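Local atomic coordinates of minor fimbrium anchoring subunit Mfa2 (Porphyromonas gingivalis, PDB entry 5NFI), a protein that tethers the minor (Mfa1) fimbriae to the outer membrane and regulates the length of these filaments, which mediate biofilm formation and adhesion to host cells and other bacteria. Residues T147-L153 and D193-A198; E160-A164 and A198-T202; Y31-K35 and L65-F69; S41-F45 and L57-E61. All coordinates share one frame; numbering follows the deposited sequence.

How the contacts relate
The four contacts fall into two groups on opposite sides of the chain's centre. Contacts 1 and 2 share Ala-198 and strand 196-202: contact 1 is its backbone pairing with strand 133-151, polar along one face and partly buried, whereas contact 2 is a buried, apolar meeting of side chains with strand 159-165. Contacts 3 and 4 repeat this contrast about 36 to 48 Å away, centre to centre. Contact 3 pairs strands 28-33 and 64-72 under aromatic rings and is largely buried; contact 4, nested within its loop and touching it, brings strands 39-45 and 56-60 together without backbone pairing, through side-chain packing and one serine-to-carbonyl hydrogen bond, partly at the surface.

Contact 1: T147-L153 and D193-A198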
loop_
_atom_site.group_PDB
_atom_site.type_symbol
_atom_site.label_atom_id
_atom_site.label_comp_id
_atom_site.label_asym_id
_atom_site.label_seq_id
_atom_site.Cartn_x
_atom_site.Cartn_y
_atom_site.Cartn_z
ATOM N N THR A 147 3.237 12.455 -6.015
ATOM C CA THR A 147 3.144 13.858 -6.372
ATOM C C THR A 147 2.898 14.005 -7.877
ATOM O O THR A 147 3.560 13.354 -8.704
ATOM C CB THR A 147 4.419 14.616 -5.990
ATOM O OG1 THR A 147 4.824 14.231 -4.671
ATOM C CG2 THR A 147 4.187 16.116 -6.031
ATOM N N VAL A 148 1.959 14.864 -8.236
ATOM C CA VAL A 148 1.626 15.052 -9.628
ATOM C C VAL A 148 1.564 16.537 -9.960
ATOM O O VAL A 148 0.928 17.308 -9.254
ATOM C CB VAL A 148 0.286 14.395 -9.979
ATOM C CG1 VAL A 148 -0.085 14.683 -11.432
ATOM C CG2 VAL A 148 0.352 12.904 -9.728
ATOM N N SER A 149 2.243 16.929 -11.033
ATOM C CA SER A 149 2.166 18.294 -11.517
ATOM C C SER A 149 1.597 18.292 -12.921
ATOM O O SER A 149 1.993 17.471 -13.756
ATOM C CB SER A 149 3.543 18.958 -11.510
ATOM O OG SER A 149 4.278 18.609 -10.353
ATOM N N VAL A 150 0.646 19.189 -13.171
ATOM C CA VAL A 150 0.236 19.492 -14.536
ATOM C C VAL A 150 0.801 20.848 -14.910
ATOM O O VAL A 150 0.601 21.847 -14.214
ATOM C CB VAL A 150 -1.278 19.465 -14.712
ATOM C CG1 VAL A 150 -1.642 19.815 -16.144
ATOM C CG2 VAL A 150 -1.787 18.088 -14.397
ATOM N N ASP A 151 1.525 20.838 -16.019
ATOM C CA ASP A 151 2.387 21.924 -16.441
ATOM C C ASP A 151 1.896 22.626 -17.702
ATOM O O ASP A 151 1.240 22.021 -18.558
ATOM C CB ASP A 151 3.792 21.383 -16.692
ATOM C CG ASP A 151 4.855 22.357 -16.305
ATOM O OD1 ASP A 151 4.630 23.114 -15.340
ATOM O OD2 ASP A 151 5.911 22.375 -16.962
ATOM N N SER A 152 2.278 23.894 -17.822
ATOM C CA SER A 152 1.954 24.723 -18.973
ATOM C C SER A 152 0.455 24.668 -19.241
ATOM O O SER A 152 -0.011 23.977 -20.145
ATOM C CB SER A 152 2.763 24.290 -20.198
ATOM O OG SER A 152 2.661 22.898 -20.434
ATOM N N LEU A 153 -0.291 25.409 -18.437
ATOM C CA LEU A 153 -1.736 25.282 -18.388
ATOM C C LEU A 153 -2.327 26.612 -17.942
ATOM O O LEU A 153 -2.053 27.069 -16.840
ATOM C CB LEU A 153 -2.116 24.148 -17.425
ATOM C CG LEU A 153 -3.532 23.611 -17.251
ATOM C CD1 LEU A 153 -3.923 22.706 -18.392
ATOM C CD2 LEU A 153 -3.587 22.850 -15.953
ATOM N N ASP A 193 2.696 29.875 -12.685
ATOM C CA ASP A 193 1.661 30.592 -13.412
ATOM C C ASP A 193 0.822 29.627 -14.229
ATOM O O ASP A 193 -0.356 29.869 -14.478
ATOM C CB ASP A 193 2.270 31.646 -14.332
ATOM C CG ASP A 193 2.591 32.935 -13.612
ATOM O OD1 ASP A 193 1.637 33.608 -13.160
ATOM O OD2 ASP A 193 3.789 33.279 -13.508
ATOM N N SER A 194 1.448 28.529 -14.634
ATOM C CA SER A 194 0.835 27.568 -15.529
ATOM C C SER A 194 0.938 26.166 -14.968
ATOM O O SER A 194 0.758 25.191 -15.692
ATOM C CB SER A 194 1.507 27.623 -16.895
ATOM O OG SER A 194 2.785 27.006 -16.837
ATOM N N THR A 195 1.241 26.072 -13.676
ATOM C CA THR A 195 1.511 24.783 -13.045
ATOM C C THR A 195 0.691 24.523 -11.781
ATOM O O THR A 195 0.557 25.390 -10.920
ATOM C CB THR A 195 2.991 24.646 -12.677
ATOM O OG1 THR A 195 3.803 25.221 -13.707
ATOM C CG2 THR A 195 3.355 23.181 -12.508
ATOM N N CYS A 196 0.157 23.309 -11.678
ATOM C CA CYS A 196 -0.601 22.895 -10.498
ATOM C C CYS A 196 -0.028 21.588 -9.964
ATOM O O CYS A 196 0.229 20.662 -10.729
ATOM C CB CYS A 196 -2.096 22.731 -10.828
ATOM S SG CYS A 196 -3.132 22.376 -9.382
ATOM N N ARG A 197 0.162 21.512 -8.650
ATOM C CA ARG A 197 0.801 20.367 -8.008
ATOM C C ARG A 197 -0.146 19.764 -6.980
ATOM O O ARG A 197 -0.748 20.484 -6.203
ATOM C CB ARG A 197 2.112 20.799 -7.347
ATOM C CG ARG A 197 3.202 19.736 -7.260
ATOM C CD ARG A 197 4.402 20.307 -6.497
ATOM N NE ARG A 197 5.579 19.432 -6.424
ATOM C CZ ARG A 197 6.514 19.353 -7.373
ATOM N NH1 ARG A 197 6.390 20.070 -8.493
ATOM N NH2 ARG A 197 7.567 18.547 -7.218
ATOM N N ALA A 198 -0.275 18.442 -6.979
ATOM C CA ALA A 198 -1.132 17.728 -6.047
ATOM C C ALA A 198 -0.357 16.593 -5.355
ATOM O O ALA A 198 0.473 15.920 -5.979
ATOM C CB ALA A 198 -2.350 17.179 -6.770
#
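Thr-195 and Asp-151 meet through their polar branches. The hydroxyl OG1 of Thr-195 gives a hydrogen bond to OD1 of Asp-151 (2.8 Å) and reaches that oxygen nearly in line with its C-O bond. Asp-151 CB leaves its strand heading away from Thr-195, and a chi1 of -145° swings OD1 back; OD2 makes a salt bridge with Arg-253, and the carboxylate is gripped at both oxygens. Arg-197 runs extended from CG to NE past Ser-149, whose OG lies 3.5 Å from Arg-197 CG. Thr-147 slants across the end of this chain, its CG2 3.6 Å from Arg-197 NE. The guanidinium also has a long, weak ion pair with Asp-251. Beneath these side chains the antiparallel backbones join at the hydrogen-bonded pairs Val-148/Ala-198 and Val-150/Cys-196, with Val-148 N to Ala-198 O and Val-150 N to Cys-196 O both 2.9 Å, and the sheet continues from strand 133-151 to strand 249-258. Val-148, Val-150, Cys-196 and Ala-198 all point to the other face, where Ile-161 packs on both valines and on Ala-198. One face thus carries hydroxyls and charges, joined across the strands by the Thr-195 to Asp-151 bond; the opposite face is apolar and buried.

Contact 2: E160-A164 and A198-T202; sequences EIKLA and AFFTT
Ile-161 lies across from Ala-198 and Leu-163 across from Phe-200, with CA atoms of the two pairs 6.6 and 7.6 Å apart. The short strands 160-164 and 198-202 run in nearly the same direction, at 15° to each other, and their axes come no closer than 8.2 Å. No backbone hydrogen bond joins them at this spacing, and they meet through the side chains directed toward one another. Phe-200 has the largest share of the contact, followed by Leu-163. Phe-200 CG stands anti to its own carbonyl carbon (chi1 -55°), which sends the ring across to the backbone of strand 160-164. Leu-163 CB sits over one face of that ring, 4.0 Å from its centroid and displaced toward the rim, a CH-pi contact, and Leu-163 CD2 reaches back to Phe-200 CB at 3.7 Å. This interior packing is consistent with the beta-sandwich expected of the transthyretin clan: strand 182-190 hydrogen-bonds to both 159-165 and 196-202 and bridges them, while these side chains pack between the strands. The outer end of the ring is held from another direction. Ile-161 crosses it at about a right angle, with its CG2 3.8 Å from Phe-200 CZ, and the carbonyl oxygen of Ile-161 lies in the ring plane at the same edge. Ala-198 adds its methyl group, CB standing 4.0 Å from Ile-161 CB. At the far end Thr-202 CG2 comes to 4.0 Å from Leu-163 CD2, and the hydroxyl OG1 of Thr-202 turns elsewhere, to a hydrogen bond with ND2 of Asn-167.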
loop_
_atom_site.group_PDB
_atom_site.type_symbol
_atom_site.label_atom_id
_atom_site.label_comp_id
_atom_site.label_asym_id
_atom_site.label_seq_id
_atom_site.Cartn_x
_atom_site.Cartn_y
_atom_site.Cartn_z
ATOM N N GLU A 160 -8.265 19.957 -11.772
ATOM C CA GLU A 160 -8.231 19.107 -10.602
ATOM C C GLU A 160 -7.615 17.768 -10.926
ATOM O O GLU A 160 -8.024 17.106 -11.884
ATOM C CB GLU A 160 -9.636 18.908 -10.039
ATOM C CG GLU A 160 -9.801 17.636 -9.244
ATOM C CD GLU A 160 -10.847 17.760 -8.164
ATOM O OE1 GLU A 160 -11.790 18.575 -8.333
ATOM O OE2 GLU A 160 -10.718 17.045 -7.140
ATOM N N ILE A 161 -6.625 17.383 -10.128
ATOM C CA ILE A 161 -5.987 16.094 -10.268
ATOM C C ILE A 161 -6.620 15.108 -9.298
ATOM O O ILE A 161 -6.844 15.413 -8.113
ATOM C CB ILE A 161 -4.478 16.196 -10.048
ATOM C CG1 ILE A 161 -3.908 17.248 -11.019
ATOM C CG2 ILE A 161 -3.817 14.843 -10.283
ATOM C CD1 ILE A 161 -2.453 17.607 -10.812
ATOM N N LYS A 162 -6.952 13.942 -9.837
ATOM C CA LYS A 162 -7.614 12.900 -9.091
ATOM C C LYS A 162 -6.903 11.585 -9.264
ATOM O O LYS A 162 -6.376 11.283 -10.339
ATOM C CB LYS A 162 -9.063 12.751 -9.525
ATOM C CG LYS A 162 -9.919 13.940 -9.218
ATOM C CD LYS A 162 -11.360 13.621 -9.501
ATOM C CE LYS A 162 -12.161 14.888 -9.749
ATOM N NZ LYS A 162 -13.637 14.611 -9.822
ATOM N N LEU A 163 -6.913 10.798 -8.194
ATOM C CA LEU A 163 -6.302 9.483 -8.177
ATOM C C LEU A 163 -7.282 8.466 -7.607
ATOM O O LEU A 163 -7.578 8.469 -6.393
ATOM C CB LEU A 163 -5.018 9.510 -7.353
ATOM C CG LEU A 163 -4.209 8.219 -7.240
ATOM C CD1 LEU A 163 -3.571 7.840 -8.572
ATOM C CD2 LEU A 163 -3.156 8.400 -6.174
ATOM N N ALA A 164 -7.792 7.607 -8.483
ATOM C CA ALA A 164 -8.711 6.557 -8.081
ATOM C C ALA A 164 -8.019 5.198 -8.077
ATOM O O ALA A 164 -7.218 4.888 -8.960
ATOM C CB ALA A 164 -9.912 6.522 -8.989
ATOM N N ALA A 198 -0.275 18.442 -6.979
ATOM C CA ALA A 198 -1.132 17.728 -6.047
ATOM C C ALA A 198 -0.357 16.593 -5.355
ATOM O O ALA A 198 0.473 15.920 -5.979
ATOM C CB ALA A 198 -2.350 17.179 -6.770
ATOM N N PHE A 199 -0.628 16.384 -4.063
ATOM C CA PHE A 199 0.013 15.294 -3.331
ATOM C C PHE A 199 -0.997 14.281 -2.775
ATOM O O PHE A 199 -1.924 14.640 -2.046
ATOM C CB PHE A 199 0.876 15.845 -2.203
ATOM C CG PHE A 199 1.561 14.779 -1.394
ATOM C CD1 PHE A 199 2.762 14.239 -1.811
ATOM C CD2 PHE A 199 0.992 14.304 -0.216
ATOM C CE1 PHE A 199 3.390 13.251 -1.058
ATOM C CE2 PHE A 199 1.605 13.317 0.527
ATOM C CZ PHE A 199 2.805 12.792 0.111
ATOM N N PHE A 200 -0.801 13.015 -3.127
ATOM C CA PHE A 200 -1.688 11.942 -2.699
ATOM C C PHE A 200 -0.935 10.924 -1.848
ATOM O O PHE A 200 0.213 10.581 -2.139
ATOM C CB PHE A 200 -2.302 11.209 -3.901
ATOM C CG PHE A 200 -3.009 12.100 -4.860
ATOM C CD1 PHE A 200 -2.308 12.787 -5.836
ATOM C CD2 PHE A 200 -4.380 12.249 -4.798
ATOM C CE1 PHE A 200 -2.968 13.613 -6.725
ATOM C CE2 PHE A 200 -5.053 13.079 -5.688
ATOM C CZ PHE A 200 -4.355 13.760 -6.643
ATOM N N THR A 201 -1.575 10.428 -0.804
ATOM C CA THR A 201 -1.060 9.241 -0.175
ATOM C C THR A 201 -2.067 8.134 -0.418
ATOM O O THR A 201 -3.210 8.190 0.054
ATOM C CB THR A 201 -0.808 9.414 1.332
ATOM O OG1 THR A 201 0.077 10.514 1.549
ATOM C CG2 THR A 201 -0.169 8.158 1.882
ATOM N N THR A 202 -1.655 7.130 -1.173
ATOM C CA THR A 202 -2.566 6.055 -1.476
ATOM C C THR A 202 -1.993 4.763 -0.913
ATOM O O THR A 202 -0.898 4.756 -0.363
ATOM C CB THR A 202 -2.812 5.938 -2.990
ATOM O OG1 THR A 202 -3.735 4.874 -3.249
ATOM C CG2 THR A 202 -1.520 5.659 -3.720
#

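Contact 3: Y31-K35 and L65-F69; sequences YAFDK and LYTIF
Phe-69 and Phe-33, the two residues most buried by this contact, bring their rings together obliquely on one face of the strand pair, the side chains crossing at about a right angle. The ring centroids are 5.0 Å apart and the planes meet at 36°; Phe-69 CE2 sits over a face of the Phe-33 ring and Phe-33 CD1 comes to 3.5 Å from Phe-69 CD2. The same first torsion in both, with CG anti to the carbonyl carbon (chi1 -68° in Phe-33 and -56° in Phe-69), places the two rings where they can touch. Tyr-31, third in buried surface, is joined to Phe-69 mainly through the backbone: Tyr-31 N donates to Phe-69 O at 2.9 Å, and Phe-69 N returns a bond to Tyr-31 O. Phe-33 and Thr-67 form the next such reciprocal pair, with Phe-33 N to Thr-67 O at 3.0 Å. Phe-172 extends the aromatic group, meeting Tyr-31 edge-to-face and also touching the ring of Phe-33. On the other face Ala-32 CB lies 4.2 Å from Ile-68 CG1, and both side chains touch strand 56-60. Beyond them Asp-34 CB approaches Tyr-66 CE2 at 3.9 Å, while its carboxylate is engaged by a salt bridge to Arg-40. Antiparallel pairing with side chains alternating between the two faces of the sheet is consistent with a layer of the beta-sandwich expected in a transthyretin-clan protein.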
loop_
_atom_site.group_PDB
_atom_site.type_symbol
_atom_site.label_atom_id
_atom_site.label_comp_id
_atom_site.label_asym_id
_atom_site.label_seq_id
_atom_site.Cartn_x
_atom_site.Cartn_y
_atom_site.Cartn_z
ATOM N N TYR A 31 -0.768 -12.186 13.012
ATOM C CA TYR A 31 -1.724 -13.288 13.012
ATOM C C TYR A 31 -1.045 -14.587 12.616
ATOM O O TYR A 31 -0.090 -14.587 11.830
ATOM C CB TYR A 31 -2.894 -12.995 12.056
ATOM C CG TYR A 31 -3.566 -11.686 12.357
ATOM C CD1 TYR A 31 -4.489 -11.588 13.381
ATOM C CD2 TYR A 31 -3.253 -10.536 11.636
ATOM C CE1 TYR A 31 -5.090 -10.395 13.678
ATOM C CE2 TYR A 31 -3.847 -9.329 11.934
ATOM C CZ TYR A 31 -4.769 -9.272 12.961
ATOM O OH TYR A 31 -5.375 -8.085 13.284
ATOM N N ALA A 32 -1.547 -15.695 13.150
ATOM C CA ALA A 32 -1.031 -17.012 12.786
ATOM C C ALA A 32 -2.153 -17.845 12.185
ATOM O O ALA A 32 -3.226 -17.982 12.773
ATOM C CB ALA A 32 -0.421 -17.710 13.990
ATOM N N PHE A 33 -1.903 -18.375 10.994
ATOM C CA PHE A 33 -2.846 -19.259 10.333
ATOM C C PHE A 33 -2.184 -20.616 10.213
ATOM O O PHE A 33 -0.958 -20.705 10.111
ATOM C CB PHE A 33 -3.258 -18.692 8.968
ATOM C CG PHE A 33 -4.088 -17.441 9.074
ATOM C CD1 PHE A 33 -3.526 -16.258 9.525
ATOM C CD2 PHE A 33 -5.432 -17.461 8.775
ATOM C CE1 PHE A 33 -4.286 -15.123 9.662
ATOM C CE2 PHE A 33 -6.200 -16.326 8.912
ATOM C CZ PHE A 33 -5.626 -15.157 9.355
ATOM N N ASP A 34 -2.991 -21.672 10.257
ATOM C CA ASP A 34 -2.461 -23.033 10.240
ATOM C C ASP A 34 -2.530 -23.695 8.866
ATOM O O ASP A 34 -2.771 -23.035 7.858
ATOM C CB ASP A 34 -3.194 -23.896 11.271
ATOM C CG ASP A 34 -4.691 -23.952 11.040
ATOM O OD1 ASP A 34 -5.136 -23.915 9.874
ATOM O OD2 ASP A 34 -5.435 -24.050 12.043
ATOM N N LYS A 35 -2.324 -25.009 8.852
ATOM C CA LYS A 35 -2.337 -25.803 7.631
ATOM C C LYS A 35 -3.564 -25.528 6.764
ATOM O O LYS A 35 -3.494 -25.654 5.547
ATOM C CB LYS A 35 -2.261 -27.302 7.968
ATOM C CG LYS A 35 -3.618 -27.976 8.168
ATOM C CD LYS A 35 -3.509 -29.489 8.352
ATOM C CE LYS A 35 -4.784 -30.197 7.881
ATOM N NZ LYS A 35 -4.978 -30.183 6.386
ATOM N N LEU A 65 2.064 -26.833 10.997
ATOM C CA LEU A 65 2.596 -25.823 10.086
ATOM C C LEU A 65 1.827 -24.535 10.257
ATOM O O LEU A 65 0.596 -24.536 10.340
ATOM C CB LEU A 65 2.525 -26.283 8.630
ATOM C CG LEU A 65 3.542 -27.336 8.182
ATOM C CD1 LEU A 65 3.314 -27.678 6.723
ATOM C CD2 LEU A 65 4.979 -26.876 8.422
ATOM N N TYR A 66 2.546 -23.426 10.325
ATOM C CA TYR A 66 1.879 -22.145 10.445
ATOM C C TYR A 66 2.549 -21.119 9.562
ATOM O O TYR A 66 3.738 -21.208 9.269
ATOM C CB TYR A 66 1.881 -21.642 11.886
ATOM C CG TYR A 66 1.161 -22.509 12.890
ATOM C CD1 TYR A 66 1.788 -23.608 13.464
ATOM C CD2 TYR A 66 -0.134 -22.204 13.297
ATOM C CE1 TYR A 66 1.137 -24.390 14.400
ATOM C CE2 TYR A 66 -0.790 -22.980 14.226
ATOM C CZ TYR A 66 -0.154 -24.069 14.780
ATOM O OH TYR A 66 -0.803 -24.847 15.712
ATOM N N THR A 67 1.761 -20.146 9.128
ATOM C CA THR A 67 2.303 -18.981 8.460
ATOM C C THR A 67 1.854 -17.778 9.269
ATOM O O THR A 67 0.752 -17.764 9.836
ATOM C CB THR A 67 1.826 -18.861 7.001
ATOM O OG1 THR A 67 1.951 -20.127 6.346
ATOM C CG2 THR A 67 2.654 -17.824 6.266
ATOM N N ILE A 68 2.716 -16.778 9.343
ATOM C CA ILE A 68 2.400 -15.584 10.087
ATOM C C ILE A 68 2.206 -14.408 9.133
ATOM O O ILE A 68 3.013 -14.194 8.226
ATOM C CB ILE A 68 3.492 -15.298 11.119
ATOM C CG1 ILE A 68 3.067 -15.897 12.462
ATOM C CG2 ILE A 68 3.751 -13.809 11.252
ATOM C CD1 ILE A 68 4.174 -16.034 13.459
ATOM N N PHE A 69 1.115 -13.669 9.321
ATOM C CA PHE A 69 0.866 -12.446 8.563
ATOM C C PHE A 69 1.050 -11.251 9.490
ATOM O O PHE A 69 0.558 -11.250 10.620
ATOM C CB PHE A 69 -0.539 -12.455 7.956
ATOM C CG PHE A 69 -0.823 -13.657 7.079
ATOM C CD1 PHE A 69 0.171 -14.210 6.285
ATOM C CD2 PHE A 69 -2.078 -14.239 7.061
ATOM C CE1 PHE A 69 -0.080 -15.310 5.486
ATOM C CE2 PHE A 69 -2.331 -15.342 6.267
ATOM C CZ PHE A 69 -1.327 -15.874 5.480
#

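Contact 4: S41-F45 and L57-E61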
loop_
_atom_site.group_PDB
_atom_site.type_symbol
_atom_site.label_atom_id
_atom_site.label_comp_id
_atom_site.label_asym_id
_atom_site.label_seq_id
_atom_site.Cartn_x
_atom_site.Cartn_y
_atom_site.Cartn_z
ATOM N N SER A 41 -4.083 -17.573 16.020
ATOM C CA SER A 41 -3.486 -16.667 16.981
ATOM C C SER A 41 -3.590 -15.228 16.496
ATOM O O SER A 41 -3.310 -14.959 15.329
ATOM C CB SER A 41 -2.033 -17.048 17.205
ATOM O OG SER A 41 -1.394 -16.093 18.027
ATOM N N ALA A 42 -3.985 -14.305 17.372
ATOM C CA ALA A 42 -4.121 -12.894 16.995
ATOM C C ALA A 42 -3.481 -11.975 18.025
ATOM O O ALA A 42 -3.934 -11.905 19.163
ATOM C CB ALA A 42 -5.590 -12.527 16.808
ATOM N N ASN A 43 -2.443 -11.253 17.622
ATOM C CA ASN A 43 -1.666 -10.483 18.588
ATOM C C ASN A 43 -1.446 -9.030 18.194
ATOM O O ASN A 43 -1.275 -8.707 17.014
ATOM C CB ASN A 43 -0.315 -11.154 18.811
ATOM C CG ASN A 43 -0.448 -12.621 19.146
ATOM O OD1 ASN A 43 -0.806 -12.979 20.272
ATOM N ND2 ASN A 43 -0.173 -13.482 18.173
ATOM N N VAL A 44 -1.427 -8.158 19.195
ATOM C CA VAL A 44 -1.246 -6.735 18.973
ATOM C C VAL A 44 -0.076 -6.217 19.803
ATOM O O VAL A 44 0.010 -6.485 21.005
ATOM C CB VAL A 44 -2.528 -5.960 19.322
ATOM C CG1 VAL A 44 -2.315 -4.480 19.136
ATOM C CG2 VAL A 44 -3.712 -6.456 18.472
ATOM N N PHE A 45 0.844 -5.491 19.175
ATOM C CA PHE A 45 1.986 -4.950 19.918
ATOM C C PHE A 45 2.132 -3.450 19.699
ATOM O O PHE A 45 2.354 -2.992 18.579
ATOM C CB PHE A 45 3.287 -5.668 19.533
ATOM C CG PHE A 45 3.184 -7.164 19.563
ATOM C CD1 PHE A 45 3.088 -7.841 20.762
ATOM C CD2 PHE A 45 3.181 -7.897 18.388
ATOM C CE1 PHE A 45 2.986 -9.221 20.791
ATOM C CE2 PHE A 45 3.078 -9.273 18.408
ATOM C CZ PHE A 45 2.976 -9.937 19.613
ATOM N N LEU A 57 7.122 -12.688 20.500
ATOM C CA LEU A 57 6.551 -14.024 20.628
ATOM C C LEU A 57 5.111 -14.068 20.137
ATOM O O LEU A 57 4.281 -13.264 20.543
ATOM C CB LEU A 57 6.618 -14.504 22.077
ATOM C CG LEU A 57 6.066 -15.912 22.355
ATOM C CD1 LEU A 57 6.776 -16.992 21.526
ATOM C CD2 LEU A 57 6.152 -16.232 23.830
ATOM N N ILE A 58 4.839 -15.021 19.258
ATOM C CA ILE A 58 3.518 -15.281 18.719
ATOM C C ILE A 58 3.059 -16.605 19.309
ATOM O O ILE A 58 3.527 -17.676 18.902
ATOM C CB ILE A 58 3.520 -15.348 17.168
ATOM C CG1 ILE A 58 4.232 -14.133 16.566
ATOM C CG2 ILE A 58 2.115 -15.433 16.624
ATOM C CD1 ILE A 58 3.661 -12.801 17.023
ATOM N N PRO A 59 2.187 -16.534 20.321
ATOM C CA PRO A 59 1.618 -17.718 20.965
ATOM C C PRO A 59 0.975 -18.689 19.979
ATOM O O PRO A 59 0.232 -18.259 19.090
ATOM C CB PRO A 59 0.570 -17.117 21.897
ATOM C CG PRO A 59 1.152 -15.823 22.283
ATOM C CD PRO A 59 1.868 -15.310 21.072
ATOM N N LEU A 60 1.297 -19.973 20.135
ATOM C CA LEU A 60 0.617 -21.055 19.430
ATOM C C LEU A 60 0.379 -22.165 20.445
ATOM O O LEU A 60 0.812 -22.050 21.585
ATOM C CB LEU A 60 1.439 -21.569 18.251
ATOM C CG LEU A 60 1.891 -20.569 17.189
ATOM C CD1 LEU A 60 2.776 -21.281 16.214
ATOM C CD2 LEU A 60 0.695 -20.005 16.474
ATOM N N GLU A 61 -0.298 -23.240 20.057
ATOM C CA GLU A 61 -0.548 -24.320 21.005
ATOM C C GLU A 61 -0.377 -25.698 20.403
ATOM O O GLU A 61 0.462 -26.479 20.846
ATOM C CB GLU A 61 -1.949 -24.189 21.593
ATOM C CG GLU A 61 -2.084 -22.988 22.490
ATOM C CD GLU A 61 -3.492 -22.752 22.932
ATOM O OE1 GLU A 61 -4.317 -23.687 22.818
ATOM O OE2 GLU A 61 -3.771 -21.624 23.386
#
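Ser-41 and Pro-59 supply the hydrogen bond that crosses this contact. Ser-41 OG donates to Pro-59 O at 2.9 Å and lies in the plane of that carbonyl, where it is brought by a chi1 of 174° that sets OG anti to the serine nitrogen. The same hydroxyl oxygen accepts a bond from Asn-43 ND2 two residues on, also at 2.9 Å but with Ser-41 OG 24° out of the amide plane. The serine hydroxyl thus links the Asn-43 amide to the Pro-59 carbonyl of the other strand, and Asn-43 ND2 has a further, weak bond to Val-30 O. Van der Waals contacts between polar and apolar groups come next: Asn-43 slants past its neighbours, with OD1 3.6 Å from Pro-59 CD and ND2 next to Ile-58 CG2. The apolar contact proper is made by Ile-58 CD1, which comes to the edge of the Phe-45 ring, near its plane, at 3.8 Å from Phe-45 CE2. Leu-60 CD2 lies 4.1 Å from Ser-41 CB at the opposite end. Strands 39-45 and 56-60 run roughly antiparallel, at 153°, but do not pair with each other. Consistent with packing in the beta-sandwich expected of this clan, strand 39-45 hydrogen-bonds to 28-33 and strand 56-60 to 3-10, and the contact bridges these two strand pairs, with Ile-58 also packing on Val-7, Val-30 and Ile-68.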